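PDB 4ZM6: N-acetyl-beta-D glucosaminidase from Rhizomucor miehei CAU432, which probably hydrolyses terminal beta-linked N-acetylglucosamine as a family 3 glycosidase and, through a GCN5-related region, acetylates glucosamine using acetyl-CoA. Local coordinates for residues G103-S108 with D369-V374; Y725-R730 with G801-E806; T771-H776 with F790-G795. All blocks are in the same frame, centred on the assembly; numbering follows the deposited sequence.

Contact 1. Residues G103-S108 with D369-V374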
ATOM      1  N   GLY A 103     -10.965   6.886  17.423  1.00 50.03           N
ATOM      2  CA  GLY A 103      -9.896   7.370  16.553  1.00 50.85           C
ATOM      3  C   GLY A 103      -8.799   8.071  17.334  1.00 50.76           C
ATOM      4  O   GLY A 103      -7.610   7.817  17.131  1.00 52.03           O
ATOM      5  N   ALA A 104      -9.209   8.955  18.236  1.00 50.56           N
ATOM      6  CA  ALA A 104      -8.281   9.668  19.110  1.00 50.46           C
ATOM      7  C   ALA A 104      -7.545   8.705  20.037  1.00 48.88           C
ATOM      8  O   ALA A 104      -6.354   8.877  20.303  1.00 45.42           O
ATOM      9  CB  ALA A 104      -9.031  10.712  19.929  1.00 51.05           C
ATOM     10  N   LEU A 105      -8.281   7.705  20.526  1.00 49.32           N
ATOM     11  CA  LEU A 105      -7.733   6.620  21.346  1.00 51.39           C
ATOM     12  C   LEU A 105      -6.635   5.869  20.587  1.00 49.29           C
ATOM     13  O   LEU A 105      -5.558   5.607  21.125  1.00 47.67           O
ATOM     14  CB  LEU A 105      -8.853   5.652  21.752  1.00 53.95           C
ATOM     15  CG  LEU A 105      -8.696   4.901  23.076  1.00 56.83           C
ATOM     16  CD1 LEU A 105      -9.984   4.151  23.387  1.00 57.28           C
ATOM     17  CD2 LEU A 105      -7.506   3.951  23.057  1.00 57.84           C
ATOM     18  N   GLY A 106      -6.932   5.521  19.338  1.00 48.18           N
ATOM     19  CA  GLY A 106      -5.930   5.027  18.395  1.00 48.61           C
ATOM     20  C   GLY A 106      -5.619   3.540  18.439  1.00 48.42           C
ATOM     21  O   GLY A 106      -4.559   3.124  17.973  1.00 49.23           O
ATOM     22  N   SER A 107      -6.531   2.739  18.984  1.00 48.38           N
ATOM     23  CA  SER A 107      -6.344   1.298  19.059  1.00 48.00           C
ATOM     24  C   SER A 107      -7.489   0.566  18.387  1.00 48.52           C
ATOM     25  O   SER A 107      -8.612   0.570  18.886  1.00 50.26           O
ATOM     26  CB  SER A 107      -6.236   0.843  20.518  1.00 50.10           C
ATOM     27  OG  SER A 107      -6.349  -0.572  20.625  1.00 51.03           O
ATOM     28  N   SER A 108      -7.192  -0.077  17.260  1.00 50.20           N
ATOM     29  CA  SER A 108      -8.163  -0.906  16.547  1.00 49.20           C
ATOM     30  C   SER A 108      -8.676  -2.041  17.431  1.00 48.63           C
ATOM     31  O   SER A 108      -9.830  -2.446  17.311  1.00 47.38           O
ATOM     32  CB  SER A 108      -7.538  -1.480  15.275  1.00 49.84           C
ATOM     33  OG  SER A 108      -6.367  -2.222  15.575  1.00 50.37           O
ATOM     34  N   ASP A 369     -10.777   6.715  30.018  1.00 55.29           N
ATOM     35  CA  ASP A 369      -9.573   7.343  30.591  1.00 58.27           C
ATOM     36  C   ASP A 369      -8.467   7.579  29.556  1.00 61.86           C
ATOM     37  O   ASP A 369      -7.523   8.338  29.807  1.00 65.56           O
ATOM     38  CB  ASP A 369      -8.998   6.486  31.723  1.00 58.65           C
ATOM     39  CG  ASP A 369      -9.846   6.515  32.979  1.00 58.35           C
ATOM     40  OD1 ASP A 369     -10.818   7.296  33.047  1.00 62.82           O
ATOM     41  OD2 ASP A 369      -9.531   5.755  33.915  1.00 55.14           O
ATOM     42  N   ARG A 370      -8.575   6.910  28.411  1.00 64.55           N
ATOM     43  CA  ARG A 370      -7.602   7.027  27.328  1.00 67.21           C
ATOM     44  C   ARG A 370      -8.141   7.852  26.144  1.00 66.56           C
ATOM     45  O   ARG A 370      -7.513   7.884  25.084  1.00 66.43           O
ATOM     46  CB  ARG A 370      -7.215   5.623  26.834  1.00 68.78           C
ATOM     47  CG  ARG A 370      -6.793   4.641  27.927  1.00 69.48           C
ATOM     48  CD  ARG A 370      -6.760   3.198  27.427  1.00 71.32           C
ATOM     49  NE  ARG A 370      -5.844   2.992  26.297  1.00 73.25           N
ATOM     50  CZ  ARG A 370      -5.865   1.940  25.474  1.00 72.39           C
ATOM     51  NH1 ARG A 370      -6.771   0.974  25.617  1.00 72.83           N
ATOM     52  NH2 ARG A 370      -4.981   1.862  24.481  1.00 70.11           N
ATOM     53  N   VAL A 371      -9.294   8.504  26.321  1.00 64.05           N
ATOM     54  CA  VAL A 371      -9.982   9.201  25.218  1.00 61.82           C
ATOM     55  C   VAL A 371      -9.699  10.710  25.117  1.00 59.71           C
ATOM     56  O   VAL A 371      -9.155  11.159  24.111  1.00 64.92           O
ATOM     57  CB  VAL A 371     -11.506   8.945  25.252  1.00 61.46           C
ATOM     58  CG1 VAL A 371     -12.258   9.915  24.351  1.00 59.84           C
ATOM     59  CG2 VAL A 371     -11.807   7.508  24.842  1.00 61.80           C
ATOM     60  N   PRO A 372     -10.072  11.502  26.136  1.00 54.92           N
ATOM     61  CA  PRO A 372      -9.941  12.940  25.909  1.00 53.03           C
ATOM     62  C   PRO A 372      -8.501  13.405  25.705  1.00 51.32           C
ATOM     63  O   PRO A 372      -7.565  12.804  26.239  1.00 50.60           O
ATOM     64  CB  PRO A 372     -10.537  13.557  27.177  1.00 52.67           C
ATOM     65  CG  PRO A 372     -10.357  12.516  28.217  1.00 54.05           C
ATOM     66  CD  PRO A 372     -10.498  11.200  27.512  1.00 55.17           C
ATOM     67  N   THR A 373      -8.355  14.472  24.923  1.00 49.55           N
ATOM     68  CA  THR A 373      -7.066  15.028  24.554  1.00 47.88           C
ATOM     69  C   THR A 373      -6.940  16.455  25.089  1.00 48.01           C
ATOM     70  O   THR A 373      -7.867  17.252  24.961  1.00 48.61           O
ATOM     71  CB  THR A 373      -6.910  15.080  23.019  1.00 47.43           C
ATOM     72  OG1 THR A 373      -7.340  13.844  22.437  1.00 45.91           O
ATOM     73  CG2 THR A 373      -5.469  15.353  22.632  1.00 47.45           C
ATOM     74  N   VAL A 374      -5.796  16.767  25.691  1.00 47.71           N
ATOM     75  CA  VAL A 374      -5.435  18.140  26.012  1.00 46.56           C
ATOM     76  C   VAL A 374      -4.731  18.668  24.775  1.00 48.18           C
ATOM     77  O   VAL A 374      -3.671  18.163  24.399  1.00 52.82           O
ATOM     78  CB  VAL A 374      -4.491  18.208  27.221  1.00 45.97           C
ATOM     79  CG1 VAL A 374      -4.050  19.638  27.470  1.00 45.69           C
ATOM     80  CG2 VAL A 374      -5.172  17.624  28.455  1.00 46.87           C
TER

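Contact 2. Residues Y725-R730 with G801-E806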
ATOM      1  N   TYR A 725       3.498 -40.906   6.063  1.00 47.24           N
ATOM      2  CA  TYR A 725       2.454 -39.934   5.743  1.00 45.50           C
ATOM      3  C   TYR A 725       1.059 -40.571   5.854  1.00 47.62           C
ATOM      4  O   TYR A 725       0.152 -39.989   6.449  1.00 52.42           O
ATOM      5  CB  TYR A 725       2.663 -39.322   4.350  1.00 42.20           C
ATOM      6  CG  TYR A 725       3.906 -38.450   4.184  1.00 39.89           C
ATOM      7  CD1 TYR A 725       4.719 -38.107   5.267  1.00 38.32           C
ATOM      8  CD2 TYR A 725       4.244 -37.935   2.929  1.00 38.50           C
ATOM      9  CE1 TYR A 725       5.834 -37.300   5.096  1.00 37.95           C
ATOM     10  CE2 TYR A 725       5.360 -37.132   2.753  1.00 37.51           C
ATOM     11  CZ  TYR A 725       6.151 -36.817   3.838  1.00 37.93           C
ATOM     12  OH  TYR A 725       7.264 -36.024   3.664  1.00 37.78           O
ATOM     13  N   ALA A 726       0.895 -41.769   5.304  1.00 47.59           N
ATOM     14  CA  ALA A 726      -0.364 -42.509   5.433  1.00 46.93           C
ATOM     15  C   ALA A 726      -0.769 -42.663   6.896  1.00 46.96           C
ATOM     16  O   ALA A 726      -1.941 -42.507   7.244  1.00 47.87           O
ATOM     17  CB  ALA A 726      -0.238 -43.878   4.786  1.00 47.08           C
ATOM     18  N   PHE A 727       0.209 -42.969   7.742  1.00 46.91           N
ATOM     19  CA  PHE A 727      -0.010 -43.096   9.176  1.00 47.35           C
ATOM     20  C   PHE A 727      -0.518 -41.786   9.766  1.00 49.93           C
ATOM     21  O   PHE A 727      -1.581 -41.751  10.382  1.00 52.03           O
ATOM     22  CB  PHE A 727       1.283 -43.511   9.861  1.00 46.24           C
ATOM     23  CG  PHE A 727       1.183 -43.597  11.350  1.00 46.89           C
ATOM     24  CD1 PHE A 727       0.654 -44.721  11.956  1.00 46.85           C
ATOM     25  CD2 PHE A 727       1.645 -42.561  12.150  1.00 48.32           C
ATOM     26  CE1 PHE A 727       0.575 -44.808  13.332  1.00 48.28           C
ATOM     27  CE2 PHE A 727       1.573 -42.642  13.531  1.00 48.75           C
ATOM     28  CZ  PHE A 727       1.033 -43.767  14.124  1.00 48.84           C
ATOM     29  N   GLN A 728       0.234 -40.712   9.554  1.00 52.13           N
ATOM     30  CA  GLN A 728      -0.140 -39.387  10.066  1.00 53.78           C
ATOM     31  C   GLN A 728      -1.514 -38.930   9.552  1.00 55.11           C
ATOM     32  O   GLN A 728      -2.305 -38.363  10.305  1.00 53.87           O
ATOM     33  CB  GLN A 728       0.929 -38.345   9.706  1.00 53.16           C
ATOM     34  CG  GLN A 728       2.270 -38.557  10.394  1.00 52.60           C
ATOM     35  CD  GLN A 728       2.191 -38.359  11.890  1.00 52.78           C
ATOM     36  OE1 GLN A 728       1.755 -37.316  12.360  1.00 52.53           O
ATOM     37  NE2 GLN A 728       2.621 -39.360  12.650  1.00 53.18           N
ATOM     38  N   GLN A 729      -1.799 -39.189   8.281  1.00 55.43           N
ATOM     39  CA  GLN A 729      -3.086 -38.813   7.706  1.00 58.13           C
ATOM     40  C   GLN A 729      -4.254 -39.505   8.402  1.00 59.92           C
ATOM     41  O   GLN A 729      -5.277 -38.878   8.647  1.00 64.07           O
ATOM     42  CB  GLN A 729      -3.125 -39.121   6.211  1.00 58.45           C
ATOM     43  CG  GLN A 729      -4.479 -38.910   5.559  1.00 58.46           C
ATOM     44  CD  GLN A 729      -4.472 -39.305   4.095  1.00 61.97           C
ATOM     45  OE1 GLN A 729      -4.300 -40.481   3.755  1.00 62.05           O
ATOM     46  NE2 GLN A 729      -4.659 -38.327   3.215  1.00 64.13           N
ATOM     47  N   ARG A 730      -4.116 -40.792   8.704  1.00 62.04           N
ATOM     48  CA  ARG A 730      -5.192 -41.513   9.383  1.00 63.69           C
ATOM     49  C   ARG A 730      -5.290 -41.135  10.866  1.00 60.87           C
ATOM     50  O   ARG A 730      -6.393 -40.963  11.382  1.00 61.48           O
ATOM     51  CB  ARG A 730      -5.036 -43.036   9.235  1.00 67.68           C
ATOM     52  CG  ARG A 730      -6.082 -43.831  10.011  1.00 72.47           C
ATOM     53  CD  ARG A 730      -6.176 -45.289   9.585  1.00 77.23           C
ATOM     54  NE  ARG A 730      -7.295 -45.974  10.245  1.00 81.78           N
ATOM     55  CZ  ARG A 730      -8.580 -45.860   9.897  1.00 83.71           C
ATOM     56  NH1 ARG A 730      -8.951 -45.079   8.882  1.00 83.58           N
ATOM     57  NH2 ARG A 730      -9.508 -46.532  10.573  1.00 83.04           N
ATOM     58  N   GLY A 801       2.981 -40.669  18.792  1.00 55.16           N
ATOM     59  CA  GLY A 801       1.636 -41.173  18.553  1.00 55.40           C
ATOM     60  C   GLY A 801       1.602 -42.636  18.157  1.00 57.32           C
ATOM     61  O   GLY A 801       2.437 -43.106  17.382  1.00 58.35           O
ATOM     62  N   VAL A 802       0.621 -43.350  18.700  1.00 58.50           N
ATOM     63  CA  VAL A 802       0.360 -44.738  18.353  1.00 55.94           C
ATOM     64  C   VAL A 802      -0.939 -44.780  17.564  1.00 56.58           C
ATOM     65  O   VAL A 802      -1.787 -43.912  17.732  1.00 56.06           O
ATOM     66  CB  VAL A 802       0.208 -45.581  19.626  1.00 54.79           C
ATOM     67  CG1 VAL A 802       0.096 -47.063  19.288  1.00 55.09           C
ATOM     68  CG2 VAL A 802       1.371 -45.308  20.573  1.00 53.96           C
ATOM     69  N   ALA A 803      -1.094 -45.780  16.702  1.00 60.45           N
ATOM     70  CA  ALA A 803      -2.330 -45.953  15.934  1.00 63.33           C
ATOM     71  C   ALA A 803      -3.469 -46.280  16.879  1.00 67.06           C
ATOM     72  O   ALA A 803      -3.239 -46.849  17.945  1.00 66.19           O
ATOM     73  CB  ALA A 803      -2.174 -47.066  14.908  1.00 64.28           C
ATOM     74  N   GLN A 804      -4.692 -45.914  16.493  1.00 74.35           N
ATOM     75  CA  GLN A 804      -5.875 -46.220  17.317  1.00 76.90           C
ATOM     76  C   GLN A 804      -6.017 -47.722  17.576  1.00 75.43           C
ATOM     77  O   GLN A 804      -6.131 -48.158  18.726  1.00 72.51           O
ATOM     78  CB  GLN A 804      -7.204 -45.647  16.759  1.00 79.50           C
ATOM     79  CG  GLN A 804      -7.284 -45.242  15.290  1.00 81.21           C
ATOM     80  CD  GLN A 804      -7.242 -43.730  15.102  1.00 80.99           C
ATOM     81  OE1 GLN A 804      -6.414 -43.038  15.702  1.00 80.10           O
ATOM     82  NE2 GLN A 804      -8.144 -43.209  14.272  1.00 79.02           N
ATOM     83  N   GLU A 805      -5.991 -48.495  16.493  1.00 73.85           N
ATOM     84  CA  GLU A 805      -6.053 -49.954  16.549  1.00 75.98           C
ATOM     85  C   GLU A 805      -5.102 -50.582  17.586  1.00 72.26           C
ATOM     86  O   GLU A 805      -5.465 -51.549  18.263  1.00 69.80           O
ATOM     87  CB  GLU A 805      -5.719 -50.515  15.164  1.00 82.81           C
ATOM     88  CG  GLU A 805      -5.920 -52.017  15.007  1.00 89.17           C
ATOM     89  CD  GLU A 805      -7.375 -52.413  14.839  1.00 93.01           C
ATOM     90  OE1 GLU A 805      -8.249 -51.519  14.757  1.00 94.28           O
ATOM     91  OE2 GLU A 805      -7.641 -53.631  14.779  1.00 97.31           O
ATOM     92  N   GLU A 806      -3.899 -50.019  17.708  1.00 68.61           N
ATOM     93  CA  GLU A 806      -2.794 -50.650  18.435  1.00 66.44           C
ATOM     94  C   GLU A 806      -2.608 -50.131  19.862  1.00 68.72           C
ATOM     95  O   GLU A 806      -1.580 -50.401  20.500  1.00 70.09           O
ATOM     96  CB  GLU A 806      -1.493 -50.445  17.652  1.00 63.30           C
ATOM     97  CG  GLU A 806      -1.595 -50.762  16.166  1.00 62.80           C
ATOM     98  CD  GLU A 806      -1.893 -52.224  15.878  1.00 63.32           C
ATOM     99  OE1 GLU A 806      -1.568 -53.085  16.726  1.00 62.09           O
ATOM    100  OE2 GLU A 806      -2.445 -52.512  14.791  1.00 61.87           O
TER

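Contact 3. Residues T771-H776 with F790-G795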
ATOM      1  N   THR A 771      18.348 -33.709  17.641  1.00 45.33           N
ATOM      2  CA  THR A 771      19.586 -33.676  18.404  1.00 46.10           C
ATOM      3  C   THR A 771      20.470 -32.537  17.920  1.00 46.95           C
ATOM      4  O   THR A 771      20.718 -32.399  16.722  1.00 47.25           O
ATOM      5  CB  THR A 771      20.372 -34.995  18.275  1.00 46.23           C
ATOM      6  OG1 THR A 771      19.558 -36.095  18.701  1.00 46.53           O
ATOM      7  CG2 THR A 771      21.639 -34.953  19.118  1.00 46.45           C
ATOM      8  N   THR A 772      20.950 -31.736  18.863  1.00 45.80           N
ATOM      9  CA  THR A 772      21.853 -30.643  18.562  1.00 46.74           C
ATOM     10  C   THR A 772      23.089 -31.123  17.791  1.00 47.31           C
ATOM     11  O   THR A 772      23.746 -32.078  18.193  1.00 49.29           O
ATOM     12  CB  THR A 772      22.300 -29.960  19.864  1.00 47.89           C
ATOM     13  OG1 THR A 772      21.146 -29.630  20.645  1.00 46.46           O
ATOM     14  CG2 THR A 772      23.117 -28.697  19.578  1.00 48.30           C
ATOM     15  N   HIS A 773      23.374 -30.451  16.678  1.00 49.72           N
ATOM     16  CA  HIS A 773      24.483 -30.771  15.752  1.00 50.70           C
ATOM     17  C   HIS A 773      24.311 -32.031  14.896  1.00 49.80           C
ATOM     18  O   HIS A 773      25.229 -32.405  14.171  1.00 51.09           O
ATOM     19  CB  HIS A 773      25.826 -30.814  16.482  1.00 51.32           C
ATOM     20  CG  HIS A 773      26.143 -29.555  17.221  1.00 53.24           C
ATOM     21  ND1 HIS A 773      25.938 -28.304  16.679  1.00 54.11           N
ATOM     22  CD2 HIS A 773      26.662 -29.352  18.455  1.00 53.19           C
ATOM     23  CE1 HIS A 773      26.306 -27.384  17.552  1.00 54.72           C
ATOM     24  NE2 HIS A 773      26.750 -27.994  18.637  1.00 54.29           N
ATOM     25  N   VAL A 774      23.147 -32.669  14.960  1.00 47.59           N
ATOM     26  CA  VAL A 774      22.872 -33.844  14.143  1.00 47.42           C
ATOM     27  C   VAL A 774      21.735 -33.536  13.177  1.00 47.46           C
ATOM     28  O   VAL A 774      21.860 -33.738  11.969  1.00 48.36           O
ATOM     29  CB  VAL A 774      22.526 -35.056  15.026  1.00 48.27           C
ATOM     30  CG1 VAL A 774      22.025 -36.228  14.188  1.00 48.50           C
ATOM     31  CG2 VAL A 774      23.737 -35.458  15.856  1.00 48.05           C
ATOM     32  N   SER A 775      20.626 -33.044  13.720  1.00 46.17           N
ATOM     33  CA  SER A 775      19.509 -32.564  12.916  1.00 45.36           C
ATOM     34  C   SER A 775      19.903 -31.344  12.076  1.00 44.17           C
ATOM     35  O   SER A 775      20.846 -30.633  12.407  1.00 43.22           O
ATOM     36  CB  SER A 775      18.329 -32.227  13.833  1.00 45.14           C
ATOM     37  OG  SER A 775      18.050 -33.303  14.719  1.00 44.44           O
ATOM     38  N   HIS A 776      19.156 -31.097  11.004  1.00 45.74           N
ATOM     39  CA  HIS A 776      19.463 -30.021  10.057  1.00 49.41           C
ATOM     40  C   HIS A 776      19.519 -28.682  10.778  1.00 48.87           C
ATOM     41  O   HIS A 776      18.830 -28.486  11.770  1.00 49.26           O
ATOM     42  CB  HIS A 776      18.408 -29.978   8.943  1.00 52.20           C
ATOM     43  CG  HIS A 776      18.844 -29.238   7.715  1.00 56.41           C
ATOM     44  ND1 HIS A 776      18.502 -27.926   7.472  1.00 59.46           N
ATOM     45  CD2 HIS A 776      19.573 -29.637   6.647  1.00 59.05           C
ATOM     46  CE1 HIS A 776      19.009 -27.543   6.315  1.00 59.30           C
ATOM     47  NE2 HIS A 776      19.662 -28.564   5.791  1.00 61.32           N
ATOM     48  N   PHE A 790      19.609 -26.498  28.388  1.00 59.33           N
ATOM     49  CA  PHE A 790      20.049 -27.760  27.806  1.00 61.86           C
ATOM     50  C   PHE A 790      21.411 -27.450  27.206  1.00 64.39           C
ATOM     51  O   PHE A 790      21.683 -26.309  26.851  1.00 68.93           O
ATOM     52  CB  PHE A 790      19.078 -28.233  26.722  1.00 61.94           C
ATOM     53  CG  PHE A 790      17.672 -28.440  27.217  1.00 61.76           C
ATOM     54  CD1 PHE A 790      16.826 -27.360  27.429  1.00 62.25           C
ATOM     55  CD2 PHE A 790      17.193 -29.715  27.475  1.00 61.53           C
ATOM     56  CE1 PHE A 790      15.537 -27.550  27.892  1.00 61.31           C
ATOM     57  CE2 PHE A 790      15.905 -29.907  27.936  1.00 60.91           C
ATOM     58  CZ  PHE A 790      15.078 -28.826  28.146  1.00 60.54           C
ATOM     59  N   GLY A 791      22.282 -28.437  27.099  1.00 64.93           N
ATOM     60  CA  GLY A 791      23.658 -28.145  26.711  1.00 65.22           C
ATOM     61  C   GLY A 791      23.879 -28.156  25.215  1.00 62.85           C
ATOM     62  O   GLY A 791      22.964 -27.911  24.430  1.00 57.73           O
ATOM     63  N   GLU A 792      25.127 -28.418  24.843  1.00 64.78           N
ATOM     64  CA  GLU A 792      25.485 -28.838  23.498  1.00 66.09           C
ATOM     65  C   GLU A 792      25.030 -30.277  23.294  1.00 64.82           C
ATOM     66  O   GLU A 792      24.480 -30.624  22.253  1.00 63.01           O
ATOM     67  CB  GLU A 792      27.000 -28.771  23.318  1.00 69.06           C
ATOM     68  CG  GLU A 792      27.562 -27.363  23.323  1.00 71.36           C
ATOM     69  CD  GLU A 792      27.457 -26.710  21.965  1.00 74.71           C
ATOM     70  OE1 GLU A 792      28.109 -27.210  21.024  1.00 77.49           O
ATOM     71  OE2 GLU A 792      26.725 -25.705  21.838  1.00 79.31           O
ATOM     72  N   ARG A 793      25.286 -31.109  24.302  1.00 65.07           N
ATOM     73  CA  ARG A 793      24.911 -32.517  24.271  1.00 65.24           C
ATOM     74  C   ARG A 793      23.441 -32.627  24.660  1.00 61.71           C
ATOM     75  O   ARG A 793      23.096 -32.972  25.794  1.00 62.84           O
ATOM     76  CB  ARG A 793      25.818 -33.343  25.198  1.00 67.74           C
ATOM     77  CG  ARG A 793      27.302 -33.318  24.826  1.00 71.47           C
ATOM     78  CD  ARG A 793      27.679 -34.320  23.730  1.00 77.14           C
ATOM     79  NE  ARG A 793      26.822 -34.243  22.534  1.00 82.27           N
ATOM     80  CZ  ARG A 793      27.073 -33.531  21.431  1.00 82.67           C
ATOM     81  NH1 ARG A 793      28.178 -32.797  21.309  1.00 84.72           N
ATOM     82  NH2 ARG A 793      26.197 -33.554  20.429  1.00 81.29           N
ATOM     83  N   SER A 794      22.583 -32.333  23.689  1.00 56.40           N
ATOM     84  CA  SER A 794      21.164 -32.163  23.930  1.00 53.13           C
ATOM     85  C   SER A 794      20.323 -32.573  22.731  1.00 52.36           C
ATOM     86  O   SER A 794      20.772 -32.511  21.582  1.00 53.81           O
ATOM     87  CB  SER A 794      20.884 -30.697  24.247  1.00 53.10           C
ATOM     88  OG  SER A 794      21.321 -29.864  23.189  1.00 51.09           O
ATOM     89  N   GLY A 795      19.087 -32.970  23.013  1.00 50.57           N
ATOM     90  CA  GLY A 795      18.144 -33.384  21.977  1.00 49.56           C
ATOM     91  C   GLY A 795      16.745 -33.498  22.545  1.00 47.37           C
ATOM     92  O   GLY A 795      16.466 -32.962  23.610  1.00 47.29           O
TER

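Contact 1. Residues G103-S108 with D369-V374
Leu-105 sets a methyl group on the flat head of Arg-370: CD2 stands over the centre of one guanidinium face, with Leu-105 CD2 and Arg-370 CZ 3.5 Å apart. A guanidinium directs its N-H groups outward in its own plane, so its face suits a hydrocarbon. Two torsions prepare this meeting. The leucine carries CG anti to its backbone N (chi1 -151°), and the arginine chain, otherwise extended beyond CG, bends at chi3 (59°), where NE turns off. The other leucine branch faces an aliphatic partner, Leu-105 CD1 lying 4.1 Å from Val-371 CG2, and these two side chains cross at about a right angle.

Small residues flank the leucine. Ala-104 brings only a CB towards Val-371 O, at 4.2 Å, while Gly-106, the first residue past the helix, has left-handed backbone angles (phi 85°), easy for glycine. Ser-107 then caps the next helix, its OG bonding to Ala-110 N and also to Asp-633, and turns its CB to 4.3 Å from Arg-370 NH2.

Arg-370 touches Thr-629, and its NE lies close to the like-charged NH1 of Arg-520; both neighbours bind acetyl-CoA. The contact is thus a buried interdomain junction, where the end of a helix in the glycosidase's TIM-barrel-type domain meets the entry to edge strand 373-377 of the six-stranded sheet, beside the coenzyme site.

Contact 2. Residues Y725-R730 with G801-E806
Phe-727 points the rim of its ring at the backbone of Gly-801, Val-802 and Ala-803, and this edge-on packing is the tight half of the contact. Phe-727 CZ lies 3.6 Å from Gly-801 O, near the ring plane, so that the electropositive rim of the phenyl ring, rather than its electron-rich face, meets the carbonyl oxygen. One atom further round, Phe-727 CE1 packs 3.9 Å from Ala-803 CB. CG stands anti to the backbone N (chi1 177°), and the ring beyond it meets the strand end. The partners are small: Gly-801 presents bare backbone and Ala-803 a single methyl, both fitting beside a large ring. Val-763 and Ser-766 of the adjacent strand 763-771 also touch the phenylalanine, which is buried.

One helical turn on, the character changes, although no hydrogen bond joins the two segments in either part. Arg-730 and Gln-804 are long polar residues at the solvent margin. Gln-804 NE2 stays 4.1 Å from Arg-730 O, and the opposite charges of Arg-730 NH2 and Glu-805 OE1 are 6.6 Å apart, too distant for a salt bridge. Long polar side chains suit such a margin, where their ends can meet solvent.

Packing of a helix on the central sheet by an aromatic residue fits the GNAT fold to which this region belongs. Strand 794-802 here runs out into the loop before helix 811-825, the place where relatives of this fold hold the pyrophosphate of acetyl-CoA.

Contact 3. Residues T771-H776 with F790-G795
Antiparallel strands 763-771 and 794-802 begin their pairing here, with Thr-771 and Gly-795 as a non-hydrogen-bonded pair whose CA atoms are 3.9 Å apart. Having no side chain, Gly-795 leaves its side of the sheet to Thr-771 OG1, which bonds to Arg-826. Just beyond, Thr-772 N donates to Ser-794 O at 2.8 Å, nearly straight at 159°. Thr-772 OG1, beside its own backbone N (chi1 -51°), lies 2.6 Å from Ser-794 OG and 3.1 Å from Ser-794 O. Ser-794 OG also bonds to Gly-791 O at 2.8 Å, from above the carbonyl plane. Beta-branched threonine suits this spot, pairing a hydroxyl for the serine with a methyl for its neighbour's ring.

In the GNAT fold these are neighbouring central strands, and the chain between them is here a long excursion without helix or strand. Its start is a tight turn in which Thr-771 O accepts from both Val-774 N and Ser-775 N, while Ser-775 OG, which also bonds to Asp-750, receives Thr-771 N at 3.0 Å. The turn carries His-773 outwards, and Thr-772 CG2 sits 3.7 Å above the centre of the imidazole plane. On the exposed side of the turn, His-773 NE2 donates in its ring plane to Glu-792 OE1 at 2.9 Å, reaching the oxygen from above the carboxylate plane (46° out of it).

Contact 1 comes first along the chain and joins a helix end of the TIM-barrel-type domain to the start of strand 373-377, beside the acetyl-CoA site. Contacts 2 and 3 both belong to the C-terminal N-acetyltransferase region and share strand 794-802: contact 3 uses its first residues, 794-795, and contact 2 its last, 801-802, each with adjoining loop. The excursion closed by contact 3 falls wholly within the stretch that contact 2 closes, and their centres lie 28 Å apart. Contact 1 is far from both, with centres 53 Å from contact 2 and 49 Å from contact 3. The spacing reflects a multi-domain chain: contact 1 lies where the glycosidase part meets the acetyl-CoA-binding region, contacts 2 and 3 within the C-terminal one.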